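Local coordinates for protein HMTCP-1 (Homo sapiens, PDB 1A1X) that binds the PH domain of the kinases AKT1 and AKT2 and enhances their phosphorylation and activation, at residues 21-32 against 44-52. Numbering follows the deposited sequence.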
ATOM      1  N   ILE A  21       1.589 -20.047  -3.211  1.00 11.21           N
ATOM      2  CA  ILE A  21       2.897 -20.055  -2.562  1.00 11.81           C
ATOM      3  C   ILE A  21       3.983 -20.088  -3.624  1.00 13.84           C
ATOM      4  O   ILE A  21       4.039 -20.998  -4.457  1.00 12.70           O
ATOM      5  CB  ILE A  21       3.056 -21.232  -1.573  1.00 11.59           C
ATOM      6  CG1 ILE A  21       1.952 -21.178  -0.518  1.00 15.04           C
ATOM      7  CG2 ILE A  21       4.424 -21.150  -0.855  1.00 16.33           C
ATOM      8  CD1 ILE A  21       1.987 -22.324   0.479  1.00 22.83           C
ATOM      9  N   TYR A  22       4.816 -19.054  -3.605  1.00 10.11           N
ATOM     10  CA  TYR A  22       5.892 -18.886  -4.556  1.00 11.86           C
ATOM     11  C   TYR A  22       7.249 -18.962  -3.881  1.00 14.44           C
ATOM     12  O   TYR A  22       7.356 -18.903  -2.661  1.00 17.52           O
ATOM     13  CB  TYR A  22       5.752 -17.514  -5.232  1.00  8.92           C
ATOM     14  CG  TYR A  22       4.520 -17.383  -6.104  1.00  8.62           C
ATOM     15  CD1 TYR A  22       3.251 -17.219  -5.541  1.00 10.70           C
ATOM     16  CD2 TYR A  22       4.618 -17.460  -7.489  1.00  6.29           C
ATOM     17  CE1 TYR A  22       2.114 -17.144  -6.346  1.00 13.66           C
ATOM     18  CE2 TYR A  22       3.495 -17.386  -8.300  1.00  6.68           C
ATOM     19  CZ  TYR A  22       2.249 -17.231  -7.725  1.00  8.01           C
ATOM     20  OH  TYR A  22       1.141 -17.170  -8.531  1.00 14.82           O
ATOM     21  N   ARG A  23       8.289 -19.078  -4.696  1.00 16.60           N
ATOM     22  CA  ARG A  23       9.668 -19.105  -4.215  1.00 18.95           C
ATOM     23  C   ARG A  23      10.512 -18.190  -5.102  1.00 15.47           C
ATOM     24  O   ARG A  23      10.343 -18.184  -6.322  1.00 14.40           O
ATOM     25  CB  ARG A  23      10.230 -20.525  -4.234  1.00 21.56           C
ATOM     26  CG  ARG A  23       9.726 -21.396  -3.107  1.00 33.66           C
ATOM     27  CD  ARG A  23      10.609 -22.610  -2.934  1.00 36.15           C
ATOM     28  NE  ARG A  23      10.602 -23.446  -4.127  1.00 38.83           N
ATOM     29  CZ  ARG A  23      10.849 -24.751  -4.124  1.00 45.05           C
ATOM     30  NH1 ARG A  23      11.127 -25.377  -2.984  1.00 46.49           N
ATOM     31  NH2 ARG A  23      10.803 -25.433  -5.263  1.00 46.39           N
ATOM     32  N   ASP A  24      11.389 -17.394  -4.496  1.00 15.56           N
ATOM     33  CA  ASP A  24      12.231 -16.480  -5.265  1.00 15.72           C
ATOM     34  C   ASP A  24      13.592 -17.097  -5.560  1.00 14.47           C
ATOM     35  O   ASP A  24      13.819 -18.272  -5.281  1.00 14.11           O
ATOM     36  CB  ASP A  24      12.373 -15.115  -4.560  1.00 14.43           C
ATOM     37  CG  ASP A  24      12.996 -15.213  -3.169  1.00 15.26           C
ATOM     38  OD1 ASP A  24      13.712 -16.181  -2.881  1.00 11.84           O
ATOM     39  OD2 ASP A  24      12.778 -14.303  -2.352  1.00 18.06           O
ATOM     40  N   GLU A  25      14.493 -16.301  -6.115  1.00 14.92           N
ATOM     41  CA  GLU A  25      15.833 -16.770  -6.453  1.00 17.73           C
ATOM     42  C   GLU A  25      16.666 -17.273  -5.262  1.00 20.50           C
ATOM     43  O   GLU A  25      17.680 -17.939  -5.457  1.00 22.81           O
ATOM     44  CB  GLU A  25      16.601 -15.663  -7.168  1.00 18.41           C
ATOM     45  CG  GLU A  25      16.801 -14.398  -6.331  1.00 19.84           C
ATOM     46  CD  GLU A  25      15.758 -13.332  -6.602  1.00 21.17           C
ATOM     47  OE1 GLU A  25      14.593 -13.679  -6.902  1.00 16.47           O
ATOM     48  OE2 GLU A  25      16.113 -12.138  -6.512  1.00 18.38           O
ATOM     49  N   TYR A  26      16.247 -16.938  -4.042  1.00 19.79           N
ATOM     50  CA  TYR A  26      16.943 -17.353  -2.822  1.00 21.31           C
ATOM     51  C   TYR A  26      16.280 -18.535  -2.129  1.00 22.08           C
ATOM     52  O   TYR A  26      16.677 -18.902  -1.019  1.00 25.79           O
ATOM     53  CB  TYR A  26      17.010 -16.202  -1.827  1.00 17.73           C
ATOM     54  CG  TYR A  26      17.695 -14.981  -2.357  1.00 23.02           C
ATOM     55  CD1 TYR A  26      18.912 -15.080  -3.025  1.00 20.72           C
ATOM     56  CD2 TYR A  26      17.132 -13.721  -2.191  1.00 26.28           C
ATOM     57  CE1 TYR A  26      19.552 -13.952  -3.516  1.00 23.56           C
ATOM     58  CE2 TYR A  26      17.765 -12.582  -2.679  1.00 28.23           C
ATOM     59  CZ  TYR A  26      18.972 -12.707  -3.340  1.00 26.06           C
ATOM     60  OH  TYR A  26      19.603 -11.593  -3.835  1.00 30.94           O
ATOM     61  N   GLN A  27      15.266 -19.111  -2.774  1.00 20.91           N
ATOM     62  CA  GLN A  27      14.508 -20.244  -2.233  1.00 23.01           C
ATOM     63  C   GLN A  27      13.590 -19.852  -1.078  1.00 20.14           C
ATOM     64  O   GLN A  27      13.064 -20.710  -0.373  1.00 19.46           O
ATOM     65  CB  GLN A  27      15.436 -21.381  -1.795  1.00 28.90           C
ATOM     66  CG  GLN A  27      16.152 -22.091  -2.932  1.00 36.12           C
ATOM     67  CD  GLN A  27      17.221 -23.044  -2.420  1.00 42.43           C
ATOM     68  OE1 GLN A  27      18.421 -22.735  -2.460  1.00 43.99           O
ATOM     69  NE2 GLN A  27      16.792 -24.201  -1.907  1.00 45.23           N
ATOM     70  N   ARG A  28      13.407 -18.552  -0.879  1.00 17.12           N
ATOM     71  CA  ARG A  28      12.528 -18.065   0.170  1.00 15.88           C
ATOM     72  C   ARG A  28      11.087 -18.134  -0.328  1.00 14.06           C
ATOM     73  O   ARG A  28      10.812 -17.916  -1.509  1.00 11.98           O
ATOM     74  CB  ARG A  28      12.876 -16.625   0.528  1.00 15.62           C
ATOM     75  CG  ARG A  28      14.241 -16.467   1.147  1.00 15.16           C
ATOM     76  CD  ARG A  28      14.497 -15.030   1.464  1.00 18.63           C
ATOM     77  NE  ARG A  28      14.285 -14.205   0.284  1.00 21.42           N
ATOM     78  CZ  ARG A  28      14.354 -12.880   0.275  1.00 26.57           C
ATOM     79  NH1 ARG A  28      14.633 -12.220   1.394  1.00 29.04           N
ATOM     80  NH2 ARG A  28      14.140 -12.215  -0.854  1.00 28.28           N
ATOM     81  N   THR A  29      10.169 -18.461   0.571  1.00 12.54           N
ATOM     82  CA  THR A  29       8.769 -18.555   0.193  1.00 14.08           C
ATOM     83  C   THR A  29       8.008 -17.239   0.369  1.00 13.70           C
ATOM     84  O   THR A  29       8.300 -16.441   1.263  1.00 11.99           O
ATOM     85  CB  THR A  29       8.048 -19.683   0.953  1.00 13.34           C
ATOM     86  OG1 THR A  29       8.242 -19.512   2.356  1.00 12.89           O
ATOM     87  CG2 THR A  29       8.586 -21.034   0.535  1.00 17.38           C
ATOM     88  N   TRP A  30       7.066 -17.008  -0.538  1.00 12.04           N
ATOM     89  CA  TRP A  30       6.220 -15.825  -0.535  1.00  8.73           C
ATOM     90  C   TRP A  30       4.794 -16.323  -0.645  1.00 10.06           C
ATOM     91  O   TRP A  30       4.526 -17.246  -1.410  1.00 12.46           O
ATOM     92  CB  TRP A  30       6.528 -14.960  -1.743  1.00  9.80           C
ATOM     93  CG  TRP A  30       7.828 -14.253  -1.675  1.00 11.47           C
ATOM     94  CD1 TRP A  30       9.069 -14.795  -1.862  1.00 13.90           C
ATOM     95  CD2 TRP A  30       8.030 -12.856  -1.436  1.00 10.96           C
ATOM     96  NE1 TRP A  30      10.029 -13.819  -1.758  1.00 13.05           N
ATOM     97  CE2 TRP A  30       9.420 -12.618  -1.498  1.00 12.91           C
ATOM     98  CE3 TRP A  30       7.170 -11.779  -1.179  1.00  8.88           C
ATOM     99  CZ2 TRP A  30       9.974 -11.346  -1.314  1.00 12.83           C
ATOM    100  CZ3 TRP A  30       7.723 -10.509  -0.999  1.00  8.59           C
ATOM    101  CH2 TRP A  30       9.111 -10.307  -1.068  1.00 10.12           C
ATOM    102  N   VAL A  31       3.892 -15.767   0.158  1.00 10.56           N
ATOM    103  CA  VAL A  31       2.485 -16.161   0.120  1.00  9.81           C
ATOM    104  C   VAL A  31       1.718 -15.071  -0.625  1.00 13.48           C
ATOM    105  O   VAL A  31       1.808 -13.885  -0.276  1.00 14.18           O
ATOM    106  CB  VAL A  31       1.897 -16.328   1.549  1.00 11.63           C
ATOM    107  CG1 VAL A  31       0.406 -16.617   1.480  1.00 13.21           C
ATOM    108  CG2 VAL A  31       2.612 -17.459   2.292  1.00 13.94           C
ATOM    109  N   ALA A  32       0.986 -15.467  -1.662  1.00 12.15           N
ATOM    110  CA  ALA A  32       0.221 -14.513  -2.453  1.00 11.67           C
ATOM    111  C   ALA A  32      -1.284 -14.659  -2.276  1.00 13.21           C
ATOM    112  O   ALA A  32      -1.821 -15.763  -2.334  1.00 12.93           O
ATOM    113  CB  ALA A  32       0.595 -14.625  -3.928  1.00  9.35           C
ATOM    114  N   ARG A  44      -1.465  -9.362  -3.219  1.00  8.69           N
ATOM    115  CA  ARG A  44      -0.648  -8.887  -2.114  1.00  9.60           C
ATOM    116  C   ARG A  44       0.248 -10.076  -1.796  1.00  8.62           C
ATOM    117  O   ARG A  44      -0.234 -11.167  -1.513  1.00 15.33           O
ATOM    118  CB  ARG A  44      -1.527  -8.504  -0.924  1.00  8.69           C
ATOM    119  CG  ARG A  44      -0.780  -7.801   0.195  1.00 11.48           C
ATOM    120  CD  ARG A  44      -1.717  -6.883   0.962  1.00 14.85           C
ATOM    121  NE  ARG A  44      -2.859  -7.607   1.495  1.00 20.01           N
ATOM    122  CZ  ARG A  44      -2.862  -8.269   2.648  1.00 25.11           C
ATOM    123  NH1 ARG A  44      -1.776  -8.305   3.408  1.00 28.22           N
ATOM    124  NH2 ARG A  44      -3.965  -8.884   3.045  1.00 25.52           N
ATOM    125  N   VAL A  45       1.552  -9.880  -1.930  1.00 11.50           N
ATOM    126  CA  VAL A  45       2.505 -10.963  -1.726  1.00 12.07           C
ATOM    127  C   VAL A  45       3.451 -10.638  -0.580  1.00 12.67           C
ATOM    128  O   VAL A  45       4.124  -9.604  -0.592  1.00 13.12           O
ATOM    129  CB  VAL A  45       3.330 -11.226  -3.030  1.00 12.86           C
ATOM    130  CG1 VAL A  45       3.920 -12.610  -3.008  1.00 12.39           C
ATOM    131  CG2 VAL A  45       2.458 -11.030  -4.283  1.00 10.08           C
ATOM    132  N   GLN A  46       3.488 -11.531   0.406  1.00  9.87           N
ATOM    133  CA  GLN A  46       4.334 -11.358   1.577  1.00 12.52           C
ATOM    134  C   GLN A  46       5.351 -12.481   1.752  1.00 12.60           C
ATOM    135  O   GLN A  46       5.034 -13.664   1.585  1.00 10.34           O
ATOM    136  CB  GLN A  46       3.475 -11.247   2.842  1.00 12.62           C
ATOM    137  CG  GLN A  46       2.609 -10.005   2.892  1.00 16.77           C
ATOM    138  CD  GLN A  46       1.859  -9.887   4.196  1.00 19.44           C
ATOM    139  OE1 GLN A  46       1.858 -10.811   4.998  1.00 17.87           O
ATOM    140  NE2 GLN A  46       1.214  -8.742   4.417  1.00 14.24           N
ATOM    141  N   GLN A  47       6.569 -12.092   2.122  1.00 12.30           N
ATOM    142  CA  GLN A  47       7.656 -13.037   2.337  1.00 11.62           C
ATOM    143  C   GLN A  47       7.524 -13.631   3.732  1.00 13.03           C
ATOM    144  O   GLN A  47       7.957 -13.045   4.726  1.00 14.19           O
ATOM    145  CB  GLN A  47       9.013 -12.341   2.159  1.00  9.85           C
ATOM    146  CG  GLN A  47      10.147 -13.268   1.729  1.00 12.95           C
ATOM    147  CD  GLN A  47      10.675 -14.110   2.867  1.00 18.42           C
ATOM    148  OE1 GLN A  47      11.518 -13.650   3.638  1.00 19.94           O
ATOM    149  NE2 GLN A  47      10.184 -15.341   2.989  1.00 15.59           N
ATOM    150  N   ILE A  48       6.865 -14.779   3.787  1.00 12.27           N
ATOM    151  CA  ILE A  48       6.645 -15.502   5.025  1.00 11.76           C
ATOM    152  C   ILE A  48       7.088 -16.944   4.812  1.00 15.46           C
ATOM    153  O   ILE A  48       6.786 -17.552   3.777  1.00 15.44           O
ATOM    154  CB  ILE A  48       5.148 -15.470   5.426  1.00 15.37           C
ATOM    155  CG1 ILE A  48       4.701 -14.016   5.656  1.00 14.45           C
ATOM    156  CG2 ILE A  48       4.899 -16.330   6.681  1.00 16.12           C
ATOM    157  CD1 ILE A  48       3.206 -13.851   5.936  1.00 19.15           C
ATOM    158  N   GLN A  49       7.833 -17.465   5.783  1.00 16.14           N
ATOM    159  CA  GLN A  49       8.330 -18.838   5.768  1.00 18.88           C
ATOM    160  C   GLN A  49       7.174 -19.816   6.018  1.00 16.77           C
ATOM    161  O   GLN A  49       6.550 -19.802   7.077  1.00 16.00           O
ATOM    162  CB  GLN A  49       9.394 -18.990   6.854  1.00 21.86           C
ATOM    163  CG  GLN A  49      10.073 -20.344   6.920  1.00 34.69           C
ATOM    164  CD  GLN A  49      11.213 -20.357   7.929  1.00 42.01           C
ATOM    165  OE1 GLN A  49      12.207 -19.627   7.780  1.00 43.27           O
ATOM    166  NE2 GLN A  49      11.068 -21.168   8.973  1.00 41.30           N
ATOM    167  N   VAL A  50       6.831 -20.603   5.006  1.00 15.30           N
ATOM    168  CA  VAL A  50       5.748 -21.573   5.139  1.00 16.37           C
ATOM    169  C   VAL A  50       6.271 -22.940   4.728  1.00 18.04           C
ATOM    170  O   VAL A  50       7.302 -23.034   4.064  1.00 16.50           O
ATOM    171  CB  VAL A  50       4.518 -21.198   4.268  1.00 18.68           C
ATOM    172  CG1 VAL A  50       3.875 -19.924   4.783  1.00 19.50           C
ATOM    173  CG2 VAL A  50       4.916 -21.031   2.812  1.00 16.54           C
ATOM    174  N   PRO A  51       5.602 -24.020   5.159  1.00 18.12           N
ATOM    175  CA  PRO A  51       6.072 -25.356   4.785  1.00 19.86           C
ATOM    176  C   PRO A  51       5.847 -25.601   3.308  1.00 21.43           C
ATOM    177  O   PRO A  51       4.997 -24.961   2.679  1.00 19.19           O
ATOM    178  CB  PRO A  51       5.194 -26.274   5.636  1.00 24.01           C
ATOM    179  CG  PRO A  51       3.911 -25.519   5.731  1.00 25.48           C
ATOM    180  CD  PRO A  51       4.393 -24.106   5.998  1.00 18.27           C
ATOM    181  N   LEU A  52       6.658 -26.477   2.742  1.00 19.15           N
ATOM    182  CA  LEU A  52       6.524 -26.822   1.338  1.00 21.07           C
ATOM    183  C   LEU A  52       6.308 -28.318   1.257  1.00 22.46           C
ATOM    184  O   LEU A  52       7.021 -29.089   1.899  1.00 27.86           O
ATOM    185  CB  LEU A  52       7.779 -26.446   0.549  1.00 21.76           C
ATOM    186  CG  LEU A  52       8.045 -24.961   0.320  1.00 23.20           C
ATOM    187  CD1 LEU A  52       9.372 -24.788  -0.397  1.00 25.70           C
ATOM    188  CD2 LEU A  52       6.924 -24.352  -0.484  1.00 21.63           C
TER
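Val31 and Gln46 pair their backbones in both directions. Val31 N donates to Gln46 O at 2.8 Å, and Gln46 N donates to Val31 O at 3.0 Å. Ala32 and Val45 form the next, non-hydrogen-bonded pair of this antiparallel ladder.

Past Gln46, two side chains add polar links. Gln47 NE2 donates to Thr29 O at 2.8 Å, nearly straight at 174° and in the planes of both the amide and the carbonyl. Thr29 OG1 donates to Ile48 O at 2.8 Å, tilted from that carbonyl plane.

Gln47 CB and CG lie over one face of the Trp30 indole, and the bend at chi2 (-77°) turns the amide off the ring toward Thr29. Gln47 CB sits 3.5 Å from the centroid of the six-membered ring, a CH-pi contact almost on the ring normal. Trp30 NE1 donates in the ring plane to Asp24 OD2 at 2.9 Å. The same oxygen takes NE and NH2 of Arg28, the latter as a salt bridge. With an alanine in place of Trp30, the Gln47 methylenes would probably lose the ring they lie on, and Asp24 OD2 one of its three donors.

Apolar contacts continue beyond the ladder. Val50 CG1 meets Val31 CG2 at 3.7 Å, and Val50 CG2 meets Ile21 CG2 tip to tip. Leu52 CD2 packs on Thr29 CG2.

The ladder belongs to the beta hairpin of strands 29-36 and 41-46, and the chain leaving it crosses over strand 29-36 to strand 21-24, in the closed eight-stranded antiparallel barrel of the TCL1 family.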